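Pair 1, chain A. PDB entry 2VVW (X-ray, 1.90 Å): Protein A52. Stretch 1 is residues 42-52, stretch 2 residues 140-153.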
# COMPACT_ATOMS: atom_id res chain seq x y z
N GLY A 42 -12.66 -6.55 -6.92
CA GLY A 42 -13.64 -7.55 -6.49
C GLY A 42 -14.96 -6.90 -6.14
O GLY A 42 -15.13 -5.68 -6.29
N ARG A 43 -15.90 -7.72 -5.67
CA ARG A 43 -17.22 -7.22 -5.30
C ARG A 43 -17.14 -6.29 -4.09
O ARG A 43 -17.92 -5.34 -3.97
CB ARG A 43 -18.16 -8.38 -5.00
CG ARG A 43 -18.53 -9.16 -6.25
CD ARG A 43 -19.80 -9.95 -6.07
NE ARG A 43 -19.55 -11.37 -5.82
CZ ARG A 43 -19.15 -12.24 -6.75
NH1 ARG A 43 -18.93 -11.86 -8.00
NH2 ARG A 43 -18.95 -13.51 -6.40
N LEU A 44 -16.20 -6.54 -3.20
CA LEU A 44 -16.09 -5.71 -2.00
C LEU A 44 -15.74 -4.25 -2.34
O LEU A 44 -16.46 -3.34 -1.96
CB LEU A 44 -15.07 -6.30 -1.03
CG LEU A 44 -14.76 -5.44 0.20
CD1 LEU A 44 -16.03 -5.13 0.98
CD2 LEU A 44 -13.71 -6.14 1.08
N PHE A 45 -14.62 -4.04 -3.01
CA PHE A 45 -14.22 -2.71 -3.49
C PHE A 45 -15.28 -2.11 -4.42
O PHE A 45 -15.52 -0.92 -4.37
CB PHE A 45 -12.87 -2.76 -4.23
CG PHE A 45 -11.65 -2.79 -3.31
CD1 PHE A 45 -11.76 -3.03 -1.95
CD2 PHE A 45 -10.38 -2.61 -3.84
CE1 PHE A 45 -10.63 -3.07 -1.15
CE2 PHE A 45 -9.25 -2.63 -3.04
CZ PHE A 45 -9.38 -2.87 -1.70
N ASN A 46 -15.89 -2.93 -5.27
CA ASN A 46 -16.95 -2.41 -6.15
C ASN A 46 -18.16 -1.83 -5.37
O ASN A 46 -18.78 -0.86 -5.82
CB ASN A 46 -17.38 -3.45 -7.19
CG ASN A 46 -16.44 -3.51 -8.41
OD1 ASN A 46 -15.74 -2.54 -8.74
ND2 ASN A 46 -16.43 -4.65 -9.08
N GLU A 47 -18.46 -2.39 -4.20
CA GLU A 47 -19.50 -1.81 -3.34
C GLU A 47 -19.04 -0.50 -2.70
O GLU A 47 -19.81 0.47 -2.64
CB GLU A 47 -19.93 -2.78 -2.23
CG GLU A 47 -20.76 -3.94 -2.72
CD GLU A 47 -22.03 -3.49 -3.44
OE1 GLU A 47 -22.73 -2.60 -2.91
OE2 GLU A 47 -22.33 -4.04 -4.52
N ILE A 48 -17.80 -0.48 -2.24
CA ILE A 48 -17.26 0.71 -1.61
C ILE A 48 -17.21 1.85 -2.64
O ILE A 48 -17.50 3.00 -2.31
CB ILE A 48 -15.88 0.47 -0.98
CG1 ILE A 48 -16.00 -0.55 0.16
CG2 ILE A 48 -15.32 1.79 -0.42
CD1 ILE A 48 -14.70 -1.01 0.68
N LYS A 49 -16.91 1.51 -3.89
CA LYS A 49 -16.88 2.49 -4.98
C LYS A 49 -18.23 3.18 -5.19
O LYS A 49 -18.29 4.35 -5.59
CB LYS A 49 -16.40 1.79 -6.26
CG LYS A 49 -16.29 2.72 -7.45
CD LYS A 49 -15.30 2.23 -8.52
CE LYS A 49 -15.84 1.10 -9.36
NZ LYS A 49 -15.24 1.12 -10.74
N LYS A 50 -19.32 2.48 -4.89
CA LYS A 50 -20.64 3.08 -4.97
C LYS A 50 -20.82 4.24 -3.98
O LYS A 50 -21.71 5.06 -4.18
CB LYS A 50 -21.73 2.01 -4.79
CG LYS A 50 -21.73 0.97 -5.88
CD LYS A 50 -22.86 -0.03 -5.69
CE LYS A 50 -22.76 -1.16 -6.70
NZ LYS A 50 -23.84 -2.16 -6.50
N PHE A 51 -20.00 4.31 -2.93
CA PHE A 51 -20.04 5.42 -1.98
C PHE A 51 -19.75 6.79 -2.60
O PHE A 51 -20.03 7.82 -1.98
CB PHE A 51 -19.06 5.23 -0.81
CG PHE A 51 -19.35 4.04 0.09
CD1 PHE A 51 -20.44 3.20 -0.11
CD2 PHE A 51 -18.50 3.78 1.16
CE1 PHE A 51 -20.67 2.13 0.74
CE2 PHE A 51 -18.74 2.71 2.03
CZ PHE A 51 -19.83 1.89 1.82
N ASP A 52 -19.19 6.80 -3.81
CA ASP A 52 -18.90 8.05 -4.52
C ASP A 52 -20.17 8.85 -4.81
O ASP A 52 -20.14 10.07 -4.76
CB ASP A 52 -18.17 7.77 -5.84
CG ASP A 52 -16.76 7.19 -5.64
OD1 ASP A 52 -16.30 6.96 -4.49
OD2 ASP A 52 -16.12 6.96 -6.67
N LYS A 140 -21.01 -0.50 11.74
CA LYS A 140 -22.27 -0.29 11.03
C LYS A 140 -22.07 -0.29 9.52
O LYS A 140 -22.89 -0.86 8.77
CB LYS A 140 -22.93 1.02 11.48
CG LYS A 140 -23.39 0.97 12.95
CD LYS A 140 -24.02 2.28 13.41
CE LYS A 140 -25.55 2.22 13.34
NZ LYS A 140 -26.14 1.28 14.36
N ILE A 141 -20.97 0.32 9.07
CA ILE A 141 -20.65 0.34 7.65
C ILE A 141 -20.45 -1.09 7.13
O ILE A 141 -20.93 -1.44 6.04
CB ILE A 141 -19.38 1.17 7.37
CG1 ILE A 141 -19.63 2.68 7.59
CG2 ILE A 141 -18.91 0.97 5.92
CD1 ILE A 141 -18.36 3.50 7.85
N LYS A 142 -19.73 -1.89 7.91
CA LYS A 142 -19.46 -3.30 7.59
C LYS A 142 -20.76 -4.09 7.40
O LYS A 142 -20.92 -4.79 6.41
CB LYS A 142 -18.61 -3.93 8.69
CG LYS A 142 -17.98 -5.26 8.31
CD LYS A 142 -17.33 -5.93 9.51
CE LYS A 142 -16.60 -7.19 9.09
NZ LYS A 142 -15.84 -7.75 10.22
N SER A 143 -21.68 -3.94 8.35
CA SER A 143 -22.99 -4.56 8.26
C SER A 143 -23.74 -4.19 7.00
O SER A 143 -24.36 -5.03 6.38
CB SER A 143 -23.84 -4.21 9.48
OG SER A 143 -23.30 -4.82 10.62
N ILE A 144 -23.69 -2.91 6.64
CA ILE A 144 -24.37 -2.42 5.45
C ILE A 144 -23.76 -3.06 4.22
O ILE A 144 -24.49 -3.54 3.35
CB ILE A 144 -24.35 -0.87 5.38
CG1 ILE A 144 -25.34 -0.30 6.40
CG2 ILE A 144 -24.69 -0.35 3.96
CD1 ILE A 144 -25.31 1.22 6.52
N LEU A 145 -22.42 -3.11 4.16
CA LEU A 145 -21.71 -3.68 3.01
C LEU A 145 -22.02 -5.16 2.87
O LEU A 145 -22.28 -5.64 1.77
CB LEU A 145 -20.20 -3.46 3.13
CG LEU A 145 -19.70 -2.06 2.75
CD1 LEU A 145 -18.27 -1.82 3.25
CD2 LEU A 145 -19.77 -1.88 1.22
N GLN A 146 -22.00 -5.87 3.99
CA GLN A 146 -22.34 -7.28 4.01
C GLN A 146 -23.74 -7.52 3.45
O GLN A 146 -23.92 -8.42 2.62
CB GLN A 146 -22.25 -7.83 5.43
CG GLN A 146 -20.82 -7.99 5.95
CD GLN A 146 -20.77 -8.42 7.41
OE1 GLN A 146 -21.58 -7.99 8.22
NE2 GLN A 146 -19.82 -9.29 7.74
N ASN A 147 -24.71 -6.72 3.88
CA ASN A 147 -26.07 -6.79 3.34
C ASN A 147 -26.10 -6.60 1.84
O ASN A 147 -26.77 -7.33 1.12
CB ASN A 147 -26.99 -5.73 3.97
CG ASN A 147 -27.36 -6.04 5.39
OD1 ASN A 147 -27.46 -7.21 5.78
ND2 ASN A 147 -27.59 -5.00 6.19
N ARG A 148 -25.38 -5.58 1.37
CA ARG A 148 -25.38 -5.24 -0.05
C ARG A 148 -24.75 -6.34 -0.89
O ARG A 148 -25.18 -6.59 -2.02
CB ARG A 148 -24.68 -3.91 -0.28
CG ARG A 148 -25.50 -2.73 0.21
CD ARG A 148 -24.83 -1.39 -0.04
NE ARG A 148 -25.61 -0.29 0.54
CZ ARG A 148 -25.29 1.01 0.47
NH1 ARG A 148 -24.21 1.41 -0.17
NH2 ARG A 148 -26.07 1.91 1.06
N LEU A 149 -23.73 -7.00 -0.33
CA LEU A 149 -23.07 -8.11 -1.02
C LEU A 149 -24.00 -9.33 -1.14
O LEU A 149 -24.01 -10.00 -2.18
CB LEU A 149 -21.77 -8.48 -0.30
CG LEU A 149 -20.68 -7.42 -0.51
CD1 LEU A 149 -19.53 -7.59 0.47
CD2 LEU A 149 -20.16 -7.47 -1.95
N VAL A 150 -24.78 -9.61 -0.10
CA VAL A 150 -25.79 -10.67 -0.14
C VAL A 150 -26.78 -10.44 -1.29
O VAL A 150 -27.08 -11.37 -2.04
CB VAL A 150 -26.55 -10.80 1.21
CG1 VAL A 150 -27.83 -11.62 1.05
CG2 VAL A 150 -25.64 -11.42 2.27
N TYR A 151 -27.26 -9.21 -1.43
CA TYR A 151 -28.16 -8.84 -2.53
C TYR A 151 -27.50 -9.07 -3.90
O TYR A 151 -28.16 -9.51 -4.84
CB TYR A 151 -28.63 -7.39 -2.40
N VAL A 152 -26.20 -8.79 -4.00
CA VAL A 152 -25.45 -9.02 -5.24
C VAL A 152 -25.34 -10.52 -5.56
O VAL A 152 -25.42 -10.91 -6.73
CB VAL A 152 -24.05 -8.36 -5.17
CG1 VAL A 152 -23.21 -8.72 -6.40
CG2 VAL A 152 -24.18 -6.85 -5.03
N GLU A 153 -25.17 -11.36 -4.53
CA GLU A 153 -25.22 -12.81 -4.71
C GLU A 153 -26.60 -13.27 -5.18
O GLU A 153 -26.71 -14.30 -5.85
CB GLU A 153 -24.86 -13.54 -3.41
CG GLU A 153 -23.41 -13.40 -2.97
CD GLU A 153 -23.11 -14.13 -1.66
OE1 GLU A 153 -22.43 -13.54 -0.79
OE2 GLU A 153 -23.56 -15.29 -1.50
O HOH W 1 -22.28 -0.18 -1.76

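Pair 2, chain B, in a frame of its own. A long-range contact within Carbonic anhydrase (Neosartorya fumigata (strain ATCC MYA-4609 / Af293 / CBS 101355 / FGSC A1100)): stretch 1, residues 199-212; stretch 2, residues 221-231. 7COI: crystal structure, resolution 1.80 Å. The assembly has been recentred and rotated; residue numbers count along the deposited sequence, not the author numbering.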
# COMPACT_ATOMS: atom_id res chain seq x y z
N PRO B 199 -13.26 -2.05 -2.50
CA PRO B 199 -13.81 -3.41 -2.42
C PRO B 199 -15.31 -3.48 -2.10
O PRO B 199 -15.99 -4.37 -2.62
CB PRO B 199 -12.98 -4.08 -1.32
CG PRO B 199 -11.64 -3.36 -1.40
CD PRO B 199 -12.04 -1.92 -1.67
N LEU B 200 -15.78 -2.55 -1.28
CA LEU B 200 -17.20 -2.43 -0.93
C LEU B 200 -17.98 -1.95 -2.15
O LEU B 200 -19.06 -2.50 -2.39
CB LEU B 200 -17.35 -1.50 0.26
CG LEU B 200 -16.92 -2.09 1.60
CD1 LEU B 200 -16.79 -0.99 2.64
CD2 LEU B 200 -17.94 -3.11 2.07
N ARG B 201 -17.45 -0.99 -2.92
CA ARG B 201 -18.13 -0.54 -4.17
C ARG B 201 -18.11 -1.64 -5.23
O ARG B 201 -19.07 -1.73 -6.01
CB ARG B 201 -17.55 0.77 -4.68
CG ARG B 201 -17.81 1.95 -3.77
CD ARG B 201 -17.27 3.20 -4.40
NE ARG B 201 -17.46 4.27 -3.45
CZ ARG B 201 -18.56 4.98 -3.36
NH1 ARG B 201 -19.54 4.79 -4.23
NH2 ARG B 201 -18.65 5.92 -2.43
N GLN B 202 -17.09 -2.51 -5.23
CA GLN B 202 -17.07 -3.64 -6.19
C GLN B 202 -18.24 -4.59 -5.85
O GLN B 202 -18.93 -5.08 -6.79
CB GLN B 202 -15.73 -4.37 -6.12
CG GLN B 202 -14.57 -3.50 -6.62
CD GLN B 202 -13.26 -4.23 -6.47
OE1 GLN B 202 -13.00 -4.87 -5.45
NE2 GLN B 202 -12.44 -4.15 -7.50
N LEU B 203 -18.45 -4.86 -4.55
CA LEU B 203 -19.57 -5.70 -4.08
C LEU B 203 -20.89 -5.00 -4.40
O LEU B 203 -21.83 -5.70 -4.86
CB LEU B 203 -19.43 -5.98 -2.58
CG LEU B 203 -18.33 -6.95 -2.22
CD1 LEU B 203 -18.09 -6.93 -0.71
CD2 LEU B 203 -18.68 -8.36 -2.70
N ARG B 204 -20.95 -3.69 -4.21
CA ARG B 204 -22.17 -2.91 -4.55
C ARG B 204 -22.52 -3.09 -6.05
O ARG B 204 -23.71 -3.37 -6.38
CB ARG B 204 -21.96 -1.45 -4.19
CG ARG B 204 -23.14 -0.57 -4.53
CD ARG B 204 -22.83 0.86 -4.17
NE ARG B 204 -23.90 1.74 -4.59
CZ ARG B 204 -23.84 3.06 -4.59
NH1 ARG B 204 -22.74 3.68 -4.17
NH2 ARG B 204 -24.88 3.73 -5.04
N GLU B 205 -21.53 -2.93 -6.93
CA GLU B 205 -21.72 -3.12 -8.39
C GLU B 205 -22.22 -4.54 -8.65
O GLU B 205 -23.19 -4.67 -9.41
CB GLU B 205 -20.43 -2.87 -9.18
CG GLU B 205 -20.51 -3.16 -10.66
CD GLU B 205 -19.16 -3.07 -11.38
OE1 GLU B 205 -18.90 -3.89 -12.25
OE2 GLU B 205 -18.38 -2.14 -11.08
N GLN B 206 -21.57 -5.55 -8.08
CA GLN B 206 -21.89 -6.96 -8.37
C GLN B 206 -23.30 -7.29 -7.89
O GLN B 206 -23.92 -8.20 -8.47
CB GLN B 206 -20.93 -7.92 -7.68
CG GLN B 206 -19.48 -7.85 -8.12
CD GLN B 206 -18.58 -8.50 -7.09
OE1 GLN B 206 -18.95 -9.49 -6.44
NE2 GLN B 206 -17.40 -7.92 -6.88
N HIS B 207 -23.77 -6.67 -6.81
CA HIS B 207 -25.05 -7.01 -6.13
C HIS B 207 -26.04 -5.84 -6.24
O HIS B 207 -26.90 -5.70 -5.33
CB HIS B 207 -24.77 -7.39 -4.67
CG HIS B 207 -23.94 -8.62 -4.53
ND1 HIS B 207 -24.50 -9.87 -4.48
CD2 HIS B 207 -22.61 -8.81 -4.47
CE1 HIS B 207 -23.55 -10.79 -4.39
NE2 HIS B 207 -22.38 -10.16 -4.34
N LEU B 208 -25.90 -4.98 -7.26
CA LEU B 208 -26.60 -3.67 -7.27
C LEU B 208 -28.13 -3.84 -7.23
O LEU B 208 -28.78 -3.16 -6.42
CB LEU B 208 -26.19 -2.85 -8.50
CG LEU B 208 -26.74 -1.42 -8.48
CD1 LEU B 208 -26.23 -0.64 -7.28
CD2 LEU B 208 -26.42 -0.70 -9.78
N ALA B 209 -28.68 -4.72 -8.07
CA ALA B 209 -30.15 -4.95 -8.14
C ALA B 209 -30.65 -5.43 -6.78
O ALA B 209 -31.64 -4.85 -6.26
CB ALA B 209 -30.47 -5.93 -9.24
N GLU B 210 -29.97 -6.42 -6.19
CA GLU B 210 -30.30 -6.97 -4.84
C GLU B 210 -30.31 -5.85 -3.80
O GLU B 210 -31.26 -5.76 -3.00
CB GLU B 210 -29.32 -8.10 -4.52
CG GLU B 210 -29.33 -8.58 -3.08
CD GLU B 210 -28.22 -9.58 -2.77
OE1 GLU B 210 -28.10 -10.01 -1.62
OE2 GLU B 210 -27.46 -9.92 -3.70
N LEU B 211 -29.27 -5.00 -3.77
CA LEU B 211 -29.17 -3.93 -2.74
C LEU B 211 -30.23 -2.86 -2.98
O LEU B 211 -30.75 -2.32 -1.98
CB LEU B 211 -27.77 -3.32 -2.76
CG LEU B 211 -26.64 -4.25 -2.31
CD1 LEU B 211 -25.28 -3.64 -2.65
CD2 LEU B 211 -26.77 -4.53 -0.81
N GLN B 212 -30.53 -2.53 -4.24
CA GLN B 212 -31.53 -1.48 -4.56
C GLN B 212 -32.94 -1.95 -4.14
O GLN B 212 -33.79 -1.08 -3.89
CB GLN B 212 -31.45 -1.10 -6.04
CG GLN B 212 -30.26 -0.19 -6.34
CD GLN B 212 -30.12 0.17 -7.80
OE1 GLN B 212 -29.56 1.20 -8.16
NE2 GLN B 212 -30.59 -0.72 -8.66
N VAL B 221 -26.80 -3.54 6.13
CA VAL B 221 -26.58 -4.88 6.73
C VAL B 221 -26.16 -5.85 5.63
O VAL B 221 -25.23 -6.61 5.89
CB VAL B 221 -27.83 -5.37 7.49
CG1 VAL B 221 -27.75 -6.85 7.84
CG2 VAL B 221 -28.03 -4.53 8.74
N ARG B 222 -26.84 -5.88 4.49
CA ARG B 222 -26.59 -6.89 3.43
C ARG B 222 -25.17 -6.68 2.92
O ARG B 222 -24.44 -7.66 2.80
CB ARG B 222 -27.58 -6.77 2.26
CG ARG B 222 -27.38 -7.81 1.17
CD ARG B 222 -27.46 -9.25 1.62
NE ARG B 222 -28.80 -9.48 2.16
CZ ARG B 222 -29.93 -9.65 1.44
NH1 ARG B 222 -29.92 -9.67 0.12
NH2 ARG B 222 -31.08 -9.81 2.07
N LEU B 223 -24.79 -5.45 2.65
CA LEU B 223 -23.43 -5.17 2.12
C LEU B 223 -22.40 -5.51 3.21
O LEU B 223 -21.32 -6.01 2.85
CB LEU B 223 -23.34 -3.72 1.66
CG LEU B 223 -22.01 -3.35 1.01
CD1 LEU B 223 -21.63 -4.30 -0.10
CD2 LEU B 223 -22.05 -1.94 0.48
N ALA B 224 -22.69 -5.26 4.48
CA ALA B 224 -21.79 -5.64 5.60
C ALA B 224 -21.58 -7.15 5.59
O ALA B 224 -20.48 -7.60 5.77
CB ALA B 224 -22.35 -5.15 6.92
N GLU B 225 -22.64 -7.94 5.38
CA GLU B 225 -22.55 -9.43 5.30
C GLU B 225 -21.74 -9.84 4.07
O GLU B 225 -20.91 -10.74 4.20
CB GLU B 225 -23.93 -10.08 5.20
CG GLU B 225 -24.77 -9.81 6.43
CD GLU B 225 -26.21 -10.30 6.34
OE1 GLU B 225 -26.71 -10.45 5.21
OE2 GLU B 225 -26.83 -10.47 7.40
N LEU B 226 -22.03 -9.25 2.91
CA LEU B 226 -21.32 -9.57 1.65
C LEU B 226 -19.83 -9.24 1.83
O LEU B 226 -18.99 -10.02 1.38
CB LEU B 226 -21.93 -8.80 0.49
CG LEU B 226 -23.32 -9.28 0.03
CD1 LEU B 226 -23.86 -8.26 -0.92
CD2 LEU B 226 -23.24 -10.67 -0.59
N ASN B 227 -19.53 -8.18 2.56
CA ASN B 227 -18.12 -7.75 2.84
C ASN B 227 -17.42 -8.77 3.72
O ASN B 227 -16.23 -9.10 3.46
CB ASN B 227 -18.11 -6.34 3.42
CG ASN B 227 -16.71 -5.84 3.66
OD1 ASN B 227 -15.88 -5.95 2.75
ND2 ASN B 227 -16.45 -5.35 4.87
N VAL B 228 -18.10 -9.29 4.76
CA VAL B 228 -17.50 -10.32 5.64
C VAL B 228 -17.23 -11.55 4.77
O VAL B 228 -16.15 -12.13 4.87
CB VAL B 228 -18.40 -10.64 6.85
CG1 VAL B 228 -17.91 -11.88 7.58
CG2 VAL B 228 -18.50 -9.45 7.81
N LYS B 229 -18.18 -11.95 3.94
CA LYS B 229 -18.00 -13.21 3.15
C LYS B 229 -16.85 -13.04 2.15
O LYS B 229 -16.06 -13.97 1.98
CB LYS B 229 -19.33 -13.55 2.48
CG LYS B 229 -20.36 -14.12 3.44
CD LYS B 229 -21.76 -14.14 2.83
CE LYS B 229 -22.82 -14.64 3.79
NZ LYS B 229 -24.19 -14.41 3.26
N GLU B 230 -16.75 -11.90 1.49
CA GLU B 230 -15.68 -11.58 0.53
C GLU B 230 -14.35 -11.54 1.28
O GLU B 230 -13.32 -12.03 0.73
CB GLU B 230 -15.97 -10.27 -0.21
CG GLU B 230 -15.09 -10.08 -1.44
CD GLU B 230 -15.28 -11.14 -2.53
OE1 GLU B 230 -16.38 -11.77 -2.54
OE2 GLU B 230 -14.34 -11.33 -3.35
N GLY B 231 -14.34 -11.02 2.51
CA GLY B 231 -13.10 -10.97 3.32
C GLY B 231 -12.65 -12.37 3.66
O GLY B 231 -11.46 -12.62 3.65
O HOH W 2 -17.97 -11.25 -4.81

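Pair 1, from Protein A52, and pair 2, from a carbonic anhydrase, present the same crossing of two helices. In pair 1 the axes of helices 43-49 and 140-153 approach to 10.3 Å at 114°; in pair 2 helices 199-206 and 221-231 approach to 10.0 Å at 113°. Over 14 central residues the backbones superpose with an RMSD of 0.4 Å, and the two contacts bury similar areas, 542 and 586 Å².

The central knob of the first helix is Glu47(A) in pair 1 and Leu203(B) in pair 2. Both point toward the partner helix with chi1 in m, and both sit among four side chains at matching positions: Leu145(A), Arg148(A), Leu149(A) and Val152(A) in one case, Leu223(B), Leu226(B), Asn227(B) and Glu230(B) in the other. Leu203(B) fills its hole with hydrocarbon alone, its CD1 lying 3.6 Å from CA of Asn227(B). Glu47(A) packs its aliphatic part against leucines, with CB 3.6 Å from CD2 of Leu145(A) and CG 3.7 Å from CD2 of Leu149(A), but its carboxylate also needs polar partners. Lys50(A) supplies one within the same stretch, through a salt bridge of 3.1 Å from NZ to OE2 of Glu47(A). A water supplies another: it donates to both O and OE1 of Glu47(A) and accepts from NH1 of Arg148(A), linking the helices where no direct hydrogen bond crosses.

Leu145(A) and Leu223(B) match within 0.2 Å at CA but reach inward differently. Leu145(A), with chi angles m and t, starts sideways and brings its end nearer; Leu223(B), with t and p, points toward the other helix. Leu223(B) is a second knob, among Leu200(B), Leu203(B), Arg204(B) and Leu211(B), and its CD1 lies 3.7 Å from CB of Leu203(B). In pair 1, CD2 of Leu145(A) also meets CZ of Phe51(A) at 3.8 Å.

At the next turn, Leu149(A) corresponds to Asn227(B). The leucine places CD2 3.8 Å from CB of Arg43(A), whose counterpart Pro199(B) has no contact with the second stretch within 4.5 Å; its CD1 lies 4.3 Å from CD1 of Leu44(A). Asn227(B) instead receives Leu200(B), the counterpart of Leu44(A), whose CD2 comes within 3.4 Å of its CG.

Arg148(A) and Leu226(B) both point toward the first stretch. NH1 of the arginine lies at the edge of the Phe51(A) ring, 3.7 Å from CE1, while Leu226(B) sets CD1 over a face of the His207(B) ring, 3.8 Å from its centroid, in a CH-pi contact. Ile144(A) makes no contact, but its counterpart Arg222(B) forms a salt bridge, NH1 to OE1 of Glu210(B), 2.5 Å.

CG1 of the poorly ordered Val152(A) lies 3.6 Å from CD of Arg43(A), whereas its counterpart Glu230(B) places CB 4.0 Å from CD1 of Leu203(B) and shares a water with Gln206(B), which replaces Lys50(A), through OE1 of each. Thus each contact has its own water bridge, at different positions.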